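Local coordinates for protein cytochrome c-554 (Nitrosomonas europaea, PDB 1FT5) that accepts electrons directly from hydroxylamine oxidoreductase during ammonia oxidation and carries them on covalently bound c-type hemes in the periplasm, at residues A[24-28]-A[175-179]; A[97-102]-A[120-126]; A[134-139]-A[165-169]. All coordinates share one frame. Numbering follows the deposited sequence.

Between them the three contacts supply axial ligands to three of the four hemes of this single-chain, mostly loop-built cytochrome. Contact 1 (24-28 with 175-179) joins loops far apart in sequence, and the chain between them includes contact 2 (97-102 with 120-126) and then contact 3 (134-139 with 165-169). Contacts 1 and 3 have centres 15 Å apart and meet at heme 4, bound by His27 and His138; His179 of contact 1 binds heme 3. Contact 2, on helices 99-112 and 118-123, supplies His102 to heme 1, its centre 24 Å from that of contact 1 and 25 Å from that of contact 3. Segments distant in sequence are thus tied together through the electron-carrying hemes.

Contact 1: A[24-28]-A[175-179]; sequences DTAHA and VKAMH. With HEM (protoporphyrin IX containing Fe), chain H.
Residues 24-28 follow helix 16-22 and turn into helical backbone angles from Ala26 onward, while 175-179 form an irregular loop; the closest CA atoms are those of Thr25 and Ala177, 5.7 Å apart. Thr25 takes the p rotamer, which sets CG2 3.6 Å from both Lys176 O and Met178 O. OG1 of Thr25 is hydrogen-bonded to Trp22 O and accepts a weak hydrogen bond from Ala28 N (3.4 Å). His27, chi1 -78° and chi2 132°, lays its imidazole between loop and heme: NE2 binds the iron at 2.0 Å, and the ND1 proton is shared between Ala177 O (2.9 Å, weak, at a poor 121°) and a water (2.9 Å). This is half of the bis-histidine coordination of heme 4, completed by His138. Met178, m at chi1 and chi2, starts away from 24-28 but folds back so that CE lies 3.9 Å from His27 CE1 and 3.5 Å from heme C2B. Ala177 CB packs on heme CMA at 3.4 Å. The water on ND1 donates to Thr25 OG1 (2.9 Å) and Met178 O (2.7 Å); a second joins Ala26 N (2.8 Å), Lys176 O (2.8 Å) and heme propionate O2A (2.7 Å); a third accepts from His27 N (3.0 Å) and donates to Ala177 O (2.9 Å). His179, its CA-to-CB bond sideways, binds the iron of heme 3 through NE2, with His92 as the other ligand.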
loop_
_atom_site.group_PDB
_atom_site.type_symbol
_atom_site.label_atom_id
_atom_site.label_comp_id
_atom_site.label_asym_id
_atom_site.label_seq_id
_atom_site.Cartn_x
_atom_site.Cartn_y
_atom_site.Cartn_z
ATOM N N ASP A 24 5.920 10.397 4.363
ATOM C CA ASP A 24 5.234 11.673 4.510
ATOM C C ASP A 24 3.792 11.619 4.011
ATOM O O ASP A 24 3.065 12.622 4.093
ATOM C CB ASP A 24 6.030 12.770 3.747
ATOM C CG ASP A 24 7.357 13.117 4.440
ATOM O OD1 ASP A 24 7.506 12.869 5.667
ATOM O OD2 ASP A 24 8.266 13.637 3.752
ATOM N N THR A 25 3.359 10.461 3.537
ATOM C CA THR A 25 1.990 10.307 2.959
ATOM C C THR A 25 0.924 9.981 3.992
ATOM O O THR A 25 1.239 9.534 5.087
ATOM C CB THR A 25 1.929 9.202 1.899
ATOM O OG1 THR A 25 2.156 7.915 2.521
ATOM C CG2 THR A 25 2.947 9.452 0.792
ATOM N N ALA A 26 -0.349 10.254 3.648
ATOM C CA ALA A 26 -1.477 10.003 4.584
ATOM C C ALA A 26 -1.479 8.502 4.907
ATOM O O ALA A 26 -1.710 8.105 6.049
ATOM C CB ALA A 26 -2.769 10.371 3.902
ATOM N N HIS A 27 -1.155 7.689 3.916
ATOM C CA HIS A 27 -1.124 6.215 4.164
ATOM C C HIS A 27 -0.174 5.893 5.328
ATOM O O HIS A 27 -0.512 5.108 6.258
ATOM C CB HIS A 27 -0.624 5.435 2.920
ATOM C CG HIS A 27 -1.662 5.281 1.843
ATOM N ND1 HIS A 27 -1.424 5.547 0.498
ATOM C CD2 HIS A 27 -2.976 4.918 1.920
ATOM C CE1 HIS A 27 -2.534 5.354 -0.180
ATOM N NE2 HIS A 27 -3.514 4.957 0.611
ATOM N N ALA A 28 1.000 6.514 5.342
ATOM C CA ALA A 28 1.928 6.170 6.437
ATOM C C ALA A 28 1.430 6.599 7.799
ATOM O O ALA A 28 1.819 6.036 8.838
ATOM C CB ALA A 28 3.339 6.844 6.215
ATOM N N VAL A 175 1.078 11.273 -6.879
ATOM C CA VAL A 175 2.329 10.847 -6.192
ATOM C C VAL A 175 2.313 11.187 -4.739
ATOM O O VAL A 175 2.887 10.455 -3.918
ATOM C CB VAL A 175 3.597 11.443 -6.816
ATOM C CG1 VAL A 175 3.791 10.849 -8.200
ATOM C CG2 VAL A 175 3.502 12.965 -6.857
ATOM N N LYS A 176 1.645 12.268 -4.367
ATOM C CA LYS A 176 1.635 12.605 -2.943
ATOM C C LYS A 176 0.806 11.641 -2.152
ATOM O O LYS A 176 0.797 11.737 -0.924
ATOM C CB LYS A 176 1.121 14.028 -2.663
ATOM C CG LYS A 176 2.035 15.059 -3.293
ATOM C CD LYS A 176 1.826 15.046 -4.787
ATOM C CE LYS A 176 0.357 14.830 -5.061
ATOM N NZ LYS A 176 0.122 14.070 -6.247
ATOM N N ALA A 177 0.073 10.758 -2.812
ATOM C CA ALA A 177 -0.693 9.774 -2.090
ATOM C C ALA A 177 -0.080 8.355 -2.192
ATOM O O ALA A 177 -0.441 7.503 -1.388
ATOM C CB ALA A 177 -2.102 9.726 -2.593
ATOM N N MET A 178 0.834 8.149 -3.151
ATOM C CA MET A 178 1.517 6.859 -3.322
ATOM C C MET A 178 2.916 7.069 -2.646
ATOM O O MET A 178 3.167 6.736 -1.500
ATOM C CB MET A 178 1.676 6.528 -4.866
ATOM C CG MET A 178 0.379 6.520 -5.710
ATOM S SD MET A 178 -0.724 5.124 -5.243
ATOM C CE MET A 178 -1.697 6.045 -3.939
ATOM N N HIS A 179 3.834 7.579 -3.467
ATOM C CA HIS A 179 5.181 7.997 -3.075
ATOM C C HIS A 179 5.751 8.456 -4.427
ATOM O O HIS A 179 5.249 8.115 -5.479
ATOM C CB HIS A 179 6.096 6.889 -2.465
ATOM C CG HIS A 179 6.183 5.632 -3.256
ATOM N ND1 HIS A 179 6.844 5.505 -4.465
ATOM C CD2 HIS A 179 5.627 4.420 -3.026
ATOM C CE1 HIS A 179 6.635 4.242 -4.892
ATOM N NE2 HIS A 179 5.886 3.542 -4.033
HETATM C CHA HEM H . -5.728 7.721 1.707
HETATM C CHB HEM H . -5.152 6.407 -2.925
HETATM C CHC HEM H . -4.530 1.816 -1.400
HETATM C CHD HEM H . -6.313 3.128 2.947
HETATM C C1A HEM H . -5.536 7.758 0.333
HETATM C C2A HEM H . -5.532 8.970 -0.452
HETATM C C3A HEM H . -5.431 8.587 -1.748
HETATM C C4A HEM H . -5.320 7.158 -1.764
HETATM C CMA HEM H . -5.446 9.498 -3.015
HETATM C CAA HEM H . -5.668 10.343 0.037
HETATM C CBA HEM H . -4.339 10.939 0.380
HETATM C CGA HEM H . -4.368 12.347 0.956
HETATM O O1A HEM H . -5.482 12.922 1.180
HETATM O O2A HEM H . -3.284 12.866 1.203
HETATM C C1B HEM H . -4.970 5.006 -2.922
HETATM C C2B HEM H . -4.645 4.221 -4.074
HETATM C C3B HEM H . -4.348 2.929 -3.625
HETATM C C4B HEM H . -4.563 2.958 -2.178
HETATM C CMB HEM H . -4.644 4.746 -5.539
HETATM C CAB HEM H . -3.942 1.710 -4.414
HETATM C CBB HEM H . -2.775 1.965 -5.357
HETATM C C1C HEM H . -4.996 1.802 -0.092
HETATM C C2C HEM H . -5.134 0.568 0.608
HETATM C C3C HEM H . -5.734 0.909 1.809
HETATM C C4C HEM H . -5.859 2.354 1.832
HETATM C CMC HEM H . -4.751 -0.803 0.076
HETATM C CAC HEM H . -6.233 -0.013 2.969
HETATM C CBC HEM H . -5.176 -1.011 3.556
HETATM C C1D HEM H . -6.276 4.538 2.977
HETATM C C2D HEM H . -6.517 5.304 4.128
HETATM C C3D HEM H . -6.274 6.583 3.820
HETATM C C4D HEM H . -5.917 6.575 2.436
HETATM C CMD HEM H . -6.971 4.754 5.500
HETATM C CAD HEM H . -6.322 7.722 4.828
HETATM C CBD HEM H . -5.172 7.808 5.836
HETATM C CGD HEM H . -5.445 8.795 6.886
HETATM O O1D HEM H . -5.473 9.983 6.601
HETATM O O2D HEM H . -5.646 8.358 8.010
HETATM N NA HEM H . -5.407 6.669 -0.485
HETATM N NB HEM H . -4.945 4.258 -1.722
HETATM N NC HEM H . -5.422 2.899 0.645
HETATM N ND HEM H . -5.924 5.321 1.929
HETATM FE FE HEM H . -5.404 4.799 0.086
HETATM O O HOH W 1 1.410 6.026 0.471
HETATM O O HOH W 2 -0.986 11.484 1.177
HETATM O O HOH W 3 -1.533 8.573 1.095
#

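Contact 2: A[97-102]-A[120-126]; sequences NFRGDH and DLAKKGQ. With HEM (protoporphyrin IX containing Fe), chain E.
A helix start meets a helix end here, beside the bis-histidine site of heme 1. Residues 99-102 belong to the first turn of helix 99-112, whereas 120-123 finish helix 118-123 in a Schellman motif: Gly125, at positive phi (102°), is its C-prime residue, with Gln126 N bonded to Leu121 O and Gly125 N to Ala122 O, each at 3.0 Å. The CA atoms come closest at Phe98 and Lys124, 5.2 Å apart. The CA-to-CB bond of Asn97 points toward 120-126, and its backbone O lies 3.3 Å from Lys124 CD and accepts from a water (2.7 Å) that takes a weak bond from Lys124 NZ (3.3 Å). Phe98, chi1 74° (p), presents one ring face to Gln126, whose CB sits 3.8 Å from the ring centroid in a CH-pi contact, while Phe98 CB packs against Lys124 CB at 3.9 Å. A second water accepts from Phe98 N (2.9 Å) and donates to Lys124 O (2.7 Å). One turn on, Asp101 (chi1 -86°) directs OD1 to Lys124 NZ in a 2.7 Å salt bridge, reached by a lysine with chi2 to chi4 all t. A third water donates to Asp101 OD2 (3.1 Å) and Asp120 OD1 (2.7 Å). Leu121 CD2 fills the space between Asp101 CB (3.7 Å) and His102 CD2 (3.6 Å). His102, chi1 -71° and chi2 -157°, coordinates the heme iron unusually through ND1 (2.1 Å), with His15 as the other axial ligand. That leaves NE2 to donate a 2.8 Å hydrogen bond to Gln126 OE1.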
loop_
_atom_site.group_PDB
_atom_site.type_symbol
_atom_site.label_atom_id
_atom_site.label_comp_id
_atom_site.label_asym_id
_atom_site.label_seq_id
_atom_site.Cartn_x
_atom_site.Cartn_y
_atom_site.Cartn_z
ATOM N N ASN A 97 7.583 -13.999 0.223
ATOM C CA ASN A 97 8.117 -14.870 -0.816
ATOM C C ASN A 97 8.807 -14.113 -1.937
ATOM O O ASN A 97 9.796 -14.594 -2.485
ATOM C CB ASN A 97 7.038 -15.767 -1.403
ATOM C CG ASN A 97 6.504 -16.782 -0.364
ATOM O OD1 ASN A 97 7.141 -17.010 0.657
ATOM N ND2 ASN A 97 5.340 -17.339 -0.630
ATOM N N PHE A 98 8.335 -12.921 -2.275
ATOM C CA PHE A 98 8.994 -12.254 -3.388
ATOM C C PHE A 98 10.179 -11.415 -3.026
ATOM O O PHE A 98 11.032 -11.181 -3.908
ATOM C CB PHE A 98 7.958 -11.472 -4.289
ATOM C CG PHE A 98 7.392 -10.157 -3.709
ATOM C CD1 PHE A 98 8.217 -9.044 -3.479
ATOM C CD2 PHE A 98 5.991 -9.993 -3.475
ATOM C CE1 PHE A 98 7.742 -7.817 -3.052
ATOM C CE2 PHE A 98 5.499 -8.732 -3.037
ATOM C CZ PHE A 98 6.350 -7.662 -2.830
ATOM N N ARG A 99 10.302 -10.987 -1.775
ATOM C CA ARG A 99 11.372 -10.094 -1.387
ATOM C C ARG A 99 12.748 -10.712 -1.593
ATOM O O ARG A 99 13.681 -10.001 -1.955
ATOM C CB ARG A 99 11.210 -9.639 0.045
ATOM C CG ARG A 99 11.453 -10.703 1.068
ATOM C CD ARG A 99 11.910 -10.031 2.351
ATOM N NE ARG A 99 11.685 -10.885 3.504
ATOM C CZ ARG A 99 12.589 -11.736 3.964
ATOM N NH1 ARG A 99 13.775 -11.822 3.348
ATOM N NH2 ARG A 99 12.301 -12.523 4.994
ATOM N N GLY A 100 12.840 -12.027 -1.388
ATOM C CA GLY A 100 14.126 -12.716 -1.584
ATOM C C GLY A 100 14.504 -12.741 -3.057
ATOM O O GLY A 100 15.736 -12.773 -3.363
ATOM N N ASP A 101 13.517 -12.787 -3.970
ATOM C CA ASP A 101 13.744 -12.745 -5.426
ATOM C C ASP A 101 14.252 -11.316 -5.792
ATOM O O ASP A 101 15.045 -11.162 -6.739
ATOM C CB ASP A 101 12.471 -13.004 -6.242
ATOM C CG ASP A 101 12.180 -14.475 -6.483
ATOM O OD1 ASP A 101 12.281 -15.233 -5.529
ATOM O OD2 ASP A 101 11.835 -14.857 -7.639
ATOM N N HIS A 102 13.789 -10.261 -5.100
ATOM C CA HIS A 102 14.321 -8.899 -5.424
ATOM C C HIS A 102 15.823 -8.892 -5.114
ATOM O O HIS A 102 16.616 -8.337 -5.898
ATOM C CB HIS A 102 13.640 -7.778 -4.632
ATOM C CG HIS A 102 12.237 -7.548 -5.087
ATOM N ND1 HIS A 102 11.567 -6.338 -4.900
ATOM C CD2 HIS A 102 11.410 -8.444 -5.678
ATOM C CE1 HIS A 102 10.344 -6.572 -5.398
ATOM N NE2 HIS A 102 10.195 -7.805 -5.870
ATOM N N ASP A 120 7.781 -14.217 -12.632
ATOM C CA ASP A 120 8.334 -14.931 -11.492
ATOM C C ASP A 120 7.909 -14.259 -10.197
ATOM O O ASP A 120 7.651 -14.936 -9.211
ATOM C CB ASP A 120 9.884 -14.966 -11.515
ATOM C CG ASP A 120 10.454 -15.894 -12.576
ATOM O OD1 ASP A 120 11.686 -16.079 -12.566
ATOM O OD2 ASP A 120 9.714 -16.425 -13.389
ATOM N N LEU A 121 7.876 -12.921 -10.175
ATOM C CA LEU A 121 7.454 -12.181 -8.974
ATOM C C LEU A 121 5.955 -12.293 -8.759
ATOM O O LEU A 121 5.515 -12.416 -7.602
ATOM C CB LEU A 121 7.802 -10.689 -9.092
ATOM C CG LEU A 121 9.300 -10.401 -9.310
ATOM C CD1 LEU A 121 9.415 -8.929 -9.528
ATOM C CD2 LEU A 121 10.121 -10.817 -8.102
ATOM N N ALA A 122 5.171 -12.250 -9.833
ATOM C CA ALA A 122 3.709 -12.346 -9.673
ATOM C C ALA A 122 3.363 -13.726 -9.087
ATOM O O ALA A 122 2.446 -13.829 -8.269
ATOM C CB ALA A 122 3.012 -12.159 -10.987
ATOM N N LYS A 123 4.131 -14.752 -9.476
ATOM C CA LYS A 123 3.874 -16.100 -8.968
ATOM C C LYS A 123 4.097 -16.170 -7.469
ATOM O O LYS A 123 3.451 -16.987 -6.791
ATOM C CB LYS A 123 4.748 -17.140 -9.702
ATOM C CG LYS A 123 4.258 -17.415 -11.110
ATOM C CD LYS A 123 5.005 -18.601 -11.734
ATOM C CE LYS A 123 4.940 -19.842 -10.819
ATOM N NZ LYS A 123 4.774 -21.174 -11.545
ATOM N N LYS A 124 4.965 -15.296 -6.941
ATOM C CA LYS A 124 5.302 -15.265 -5.547
ATOM C C LYS A 124 4.488 -14.235 -4.767
ATOM O O LYS A 124 4.802 -13.941 -3.642
ATOM C CB LYS A 124 6.803 -15.036 -5.368
ATOM C CG LYS A 124 7.616 -16.286 -5.803
ATOM C CD LYS A 124 8.970 -16.331 -5.171
ATOM C CE LYS A 124 9.646 -17.620 -5.576
ATOM N NZ LYS A 124 11.108 -17.632 -5.338
ATOM N N GLY A 125 3.427 -13.726 -5.407
ATOM C CA GLY A 125 2.512 -12.828 -4.746
ATOM C C GLY A 125 2.612 -11.331 -5.032
ATOM O O GLY A 125 1.810 -10.546 -4.506
ATOM N N GLN A 126 3.573 -10.914 -5.844
ATOM C CA GLN A 126 3.676 -9.454 -6.033
ATOM C C GLN A 126 2.538 -8.983 -6.928
ATOM O O GLN A 126 2.135 -9.638 -7.878
ATOM C CB GLN A 126 5.065 -9.078 -6.630
ATOM C CG GLN A 126 5.247 -7.542 -6.694
ATOM C CD GLN A 126 6.676 -7.113 -6.887
ATOM O OE1 GLN A 126 7.594 -7.976 -6.769
ATOM N NE2 GLN A 126 6.911 -5.863 -7.136
HETATM C CHA HEM E . 12.296 -3.719 -7.640
HETATM C CHB HEM E . 8.912 -3.413 -4.198
HETATM C CHC HEM E . 11.956 -5.598 -1.086
HETATM C CHD HEM E . 15.603 -4.922 -4.301
HETATM C C1A HEM E . 11.091 -3.495 -6.986
HETATM C C2A HEM E . 9.892 -2.981 -7.630
HETATM C C3A HEM E . 8.963 -2.836 -6.620
HETATM C C4A HEM E . 9.573 -3.311 -5.430
HETATM C CMA HEM E . 7.514 -2.320 -6.715
HETATM C CAA HEM E . 9.723 -2.685 -9.091
HETATM C CBA HEM E . 9.347 -3.948 -9.874
HETATM C CGA HEM E . 8.966 -3.694 -11.313
HETATM O O1A HEM E . 9.936 -3.420 -12.133
HETATM O O2A HEM E . 7.765 -3.772 -11.698
HETATM C C1B HEM E . 9.478 -3.977 -3.065
HETATM C C2B HEM E . 8.744 -4.241 -1.882
HETATM C C3B HEM E . 9.550 -4.957 -1.024
HETATM C C4B HEM E . 10.824 -5.083 -1.694
HETATM C CMB HEM E . 7.277 -3.812 -1.610
HETATM C CAB HEM E . 9.216 -5.510 0.394
HETATM C CBB HEM E . 8.296 -6.745 0.388
HETATM C C1C HEM E . 13.211 -5.536 -1.681
HETATM C C2C HEM E . 14.442 -5.895 -0.973
HETATM C C3C HEM E . 15.449 -5.604 -1.856
HETATM C C4C HEM E . 14.882 -5.179 -3.083
HETATM C CMC HEM E . 14.566 -6.420 0.478
HETATM C CAC HEM E . 16.961 -5.634 -1.560
HETATM C CBC HEM E . 17.659 -6.913 -1.162
HETATM C C1D HEM E . 14.976 -4.606 -5.506
HETATM C C2D HEM E . 15.650 -4.472 -6.745
HETATM C C3D HEM E . 14.729 -4.179 -7.676
HETATM C C4D HEM E . 13.460 -4.126 -7.010
HETATM C CMD HEM E . 17.201 -4.654 -6.929
HETATM C CAD HEM E . 15.049 -3.796 -9.088
HETATM C CBD HEM E . 15.388 -2.339 -9.268
HETATM C CGD HEM E . 15.680 -1.823 -10.679
HETATM O O1D HEM E . 16.414 -0.809 -10.705
HETATM O O2D HEM E . 15.154 -2.360 -11.651
HETATM N NA HEM E . 10.889 -3.696 -5.631
HETATM N NB HEM E . 10.777 -4.489 -2.967
HETATM N NC HEM E . 13.477 -5.090 -2.979
HETATM N ND HEM E . 13.614 -4.411 -5.708
HETATM FE FE HEM E . 12.208 -4.439 -4.342
HETATM O O HOH W 4 11.044 -16.909 -2.142
HETATM O O HOH W 5 5.564 -12.620 -1.426
HETATM O O HOH W 6 13.156 -15.708 -10.331
#

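Contact 3: A[134-139]-A[165-169]; sequences CSACHL and TFKFD. With HEM (protoporphyrin IX containing Fe), chain H.
Phe166 is the main bump of this contact: extended at phi/psi -122/123, with chi1 at -178° (t), it pushes its ring into a hollow formed by Cys134, His138 and Leu139 along the end of helix 131-138 and the residue after it. The His138 imidazole makes the hollow's inner wall, the two rings forming an offset stack with centroids 4.5 Å apart and planes at 22°. His138 CB also sits over the phenyl face, 3.7 Å from the ring centroid. Cys134 CB closes on Phe166 CZ (3.6 Å), while Leu139, just past the helix, covers the root of the side chain with CD2 3.9 Å from Phe166 CB. The helix carries the CXXCH signature of c-type cytochromes: Cys134 SG is bonded to heme CAB (1.8 Å), Cys137 SG to CAC (1.9 Å), and His138 NE2 binds the iron (2.0 Å), opposite His27. Phe166 lies against the ring of the CXXCH histidine, and its CZ approaches heme CMB at 3.8 Å. After the N-cap residue Lys167, helix 168-171 begins with Phe168 (chi1 176°, t), a second bump. Its ring edge meets the thioether sulfur, Cys134 SG lying 3.6 Å from Phe168 CE1 in a sulfur-aromatic contact.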
loop_
_atom_site.group_PDB
_atom_site.type_symbol
_atom_site.label_atom_id
_atom_site.label_comp_id
_atom_site.label_asym_id
_atom_site.label_seq_id
_atom_site.Cartn_x
_atom_site.Cartn_y
_atom_site.Cartn_z
ATOM N N CYS A 134 -6.541 -1.407 -3.817
ATOM C CA CYS A 134 -6.935 -0.064 -3.416
ATOM C C CYS A 134 -8.428 -0.043 -3.115
ATOM O O CYS A 134 -8.855 0.581 -2.135
ATOM C CB CYS A 134 -6.753 1.029 -4.472
ATOM S SG CYS A 134 -5.186 1.030 -5.444
ATOM N N SER A 135 -9.154 -0.800 -3.942
ATOM C CA SER A 135 -10.626 -0.838 -3.839
ATOM C C SER A 135 -11.098 -1.465 -2.567
ATOM O O SER A 135 -12.141 -1.023 -2.019
ATOM C CB SER A 135 -11.198 -1.625 -5.002
ATOM O OG SER A 135 -10.875 -0.962 -6.235
ATOM N N ALA A 136 -10.413 -2.493 -2.090
ATOM C CA ALA A 136 -10.817 -3.154 -0.846
ATOM C C ALA A 136 -10.835 -2.222 0.374
ATOM O O ALA A 136 -11.511 -2.495 1.376
ATOM C CB ALA A 136 -9.904 -4.346 -0.598
ATOM N N CYS A 137 -10.071 -1.114 0.297
ATOM C CA CYS A 137 -10.103 -0.132 1.366
ATOM C C CYS A 137 -10.992 1.081 0.933
ATOM O O CYS A 137 -11.874 1.513 1.688
ATOM C CB CYS A 137 -8.744 0.409 1.691
ATOM S SG CYS A 137 -7.708 -0.931 2.330
ATOM N N HIS A 138 -10.773 1.589 -0.278
ATOM C CA HIS A 138 -11.421 2.823 -0.689
ATOM C C HIS A 138 -12.853 2.712 -1.196
ATOM O O HIS A 138 -13.583 3.703 -1.138
ATOM C CB HIS A 138 -10.561 3.474 -1.778
ATOM C CG HIS A 138 -9.352 4.149 -1.252
ATOM N ND1 HIS A 138 -9.361 5.482 -0.923
ATOM C CD2 HIS A 138 -8.103 3.675 -0.936
ATOM C CE1 HIS A 138 -8.161 5.792 -0.413
ATOM N NE2 HIS A 138 -7.372 4.735 -0.409
ATOM N N LEU A 139 -13.231 1.539 -1.654
ATOM C CA LEU A 139 -14.585 1.374 -2.234
ATOM C C LEU A 139 -15.351 0.340 -1.449
ATOM O O LEU A 139 -16.326 -0.253 -1.960
ATOM C CB LEU A 139 -14.452 0.938 -3.712
ATOM C CG LEU A 139 -13.943 2.037 -4.620
ATOM C CD1 LEU A 139 -13.786 1.448 -6.100
ATOM C CD2 LEU A 139 -14.896 3.200 -4.649
ATOM N N THR A 165 -14.896 10.318 -3.099
ATOM C CA THR A 165 -15.133 9.574 -4.310
ATOM C C THR A 165 -13.732 9.088 -4.788
ATOM O O THR A 165 -12.751 9.878 -4.824
ATOM C CB THR A 165 -15.731 10.484 -5.383
ATOM O OG1 THR A 165 -16.909 11.098 -4.831
ATOM C CG2 THR A 165 -16.066 9.681 -6.635
ATOM N N PHE A 166 -13.699 7.832 -5.201
ATOM C CA PHE A 166 -12.451 7.189 -5.563
ATOM C C PHE A 166 -12.452 6.670 -6.957
ATOM O O PHE A 166 -13.273 5.828 -7.303
ATOM C CB PHE A 166 -12.157 6.012 -4.611
ATOM C CG PHE A 166 -10.831 5.320 -4.907
ATOM C CD1 PHE A 166 -9.652 5.856 -4.392
ATOM C CD2 PHE A 166 -10.798 4.161 -5.671
ATOM C CE1 PHE A 166 -8.421 5.224 -4.632
ATOM C CE2 PHE A 166 -9.533 3.516 -5.917
ATOM C CZ PHE A 166 -8.375 4.077 -5.374
ATOM N N LYS A 167 -11.494 7.134 -7.742
ATOM C CA LYS A 167 -11.410 6.682 -9.123
ATOM C C LYS A 167 -9.960 6.197 -9.283
ATOM O O LYS A 167 -9.028 7.003 -9.280
ATOM C CB LYS A 167 -11.649 7.859 -10.070
ATOM C CG LYS A 167 -12.969 8.536 -9.779
ATOM C CD LYS A 167 -14.064 7.770 -10.451
ATOM C CE LYS A 167 -15.439 8.128 -9.871
ATOM N NZ LYS A 167 -16.514 7.867 -10.888
ATOM N N PHE A 168 -9.799 4.889 -9.395
ATOM C CA PHE A 168 -8.452 4.350 -9.451
ATOM C C PHE A 168 -7.536 4.997 -10.479
ATOM O O PHE A 168 -6.406 5.369 -10.148
ATOM C CB PHE A 168 -8.504 2.856 -9.724
ATOM C CG PHE A 168 -7.137 2.253 -9.897
ATOM C CD1 PHE A 168 -6.313 2.021 -8.814
ATOM C CD2 PHE A 168 -6.694 1.886 -11.181
ATOM C CE1 PHE A 168 -5.055 1.428 -8.982
ATOM C CE2 PHE A 168 -5.466 1.294 -11.342
ATOM C CZ PHE A 168 -4.630 1.058 -10.244
ATOM N N ASP A 169 -8.018 5.131 -11.706
ATOM C CA ASP A 169 -7.126 5.625 -12.743
ATOM C C ASP A 169 -6.611 7.022 -12.472
ATOM O O ASP A 169 -5.574 7.426 -13.011
ATOM C CB ASP A 169 -7.833 5.586 -14.106
ATOM C CG ASP A 169 -7.969 4.185 -14.686
ATOM O OD1 ASP A 169 -7.458 3.165 -14.165
ATOM O OD2 ASP A 169 -8.630 4.085 -15.735
HETATM C CHA HEM H . -5.728 7.721 1.707
HETATM C CHB HEM H . -5.152 6.407 -2.925
HETATM C CHC HEM H . -4.530 1.816 -1.400
HETATM C CHD HEM H . -6.313 3.128 2.947
HETATM C C1A HEM H . -5.536 7.758 0.333
HETATM C C2A HEM H . -5.532 8.970 -0.452
HETATM C C3A HEM H . -5.431 8.587 -1.748
HETATM C C4A HEM H . -5.320 7.158 -1.764
HETATM C CMA HEM H . -5.446 9.498 -3.015
HETATM C CAA HEM H . -5.668 10.343 0.037
HETATM C CBA HEM H . -4.339 10.939 0.380
HETATM C CGA HEM H . -4.368 12.347 0.956
HETATM O O1A HEM H . -5.482 12.922 1.180
HETATM O O2A HEM H . -3.284 12.866 1.203
HETATM C C1B HEM H . -4.970 5.006 -2.922
HETATM C C2B HEM H . -4.645 4.221 -4.074
HETATM C C3B HEM H . -4.348 2.929 -3.625
HETATM C C4B HEM H . -4.563 2.958 -2.178
HETATM C CMB HEM H . -4.644 4.746 -5.539
HETATM C CAB HEM H . -3.942 1.710 -4.414
HETATM C CBB HEM H . -2.775 1.965 -5.357
HETATM C C1C HEM H . -4.996 1.802 -0.092
HETATM C C2C HEM H . -5.134 0.568 0.608
HETATM C C3C HEM H . -5.734 0.909 1.809
HETATM C C4C HEM H . -5.859 2.354 1.832
HETATM C CMC HEM H . -4.751 -0.803 0.076
HETATM C CAC HEM H . -6.233 -0.013 2.969
HETATM C CBC HEM H . -5.176 -1.011 3.556
HETATM C C1D HEM H . -6.276 4.538 2.977
HETATM C C2D HEM H . -6.517 5.304 4.128
HETATM C C3D HEM H . -6.274 6.583 3.820
HETATM C C4D HEM H . -5.917 6.575 2.436
HETATM C CMD HEM H . -6.971 4.754 5.500
HETATM C CAD HEM H . -6.322 7.722 4.828
HETATM C CBD HEM H . -5.172 7.808 5.836
HETATM C CGD HEM H . -5.445 8.795 6.886
HETATM O O1D HEM H . -5.473 9.983 6.601
HETATM O O2D HEM H . -5.646 8.358 8.010
HETATM N NA HEM H . -5.407 6.669 -0.485
HETATM N NB HEM H . -4.945 4.258 -1.722
HETATM N NC HEM H . -5.422 2.899 0.645
HETATM N ND HEM H . -5.924 5.321 1.929
HETATM FE FE HEM H . -5.404 4.799 0.086
#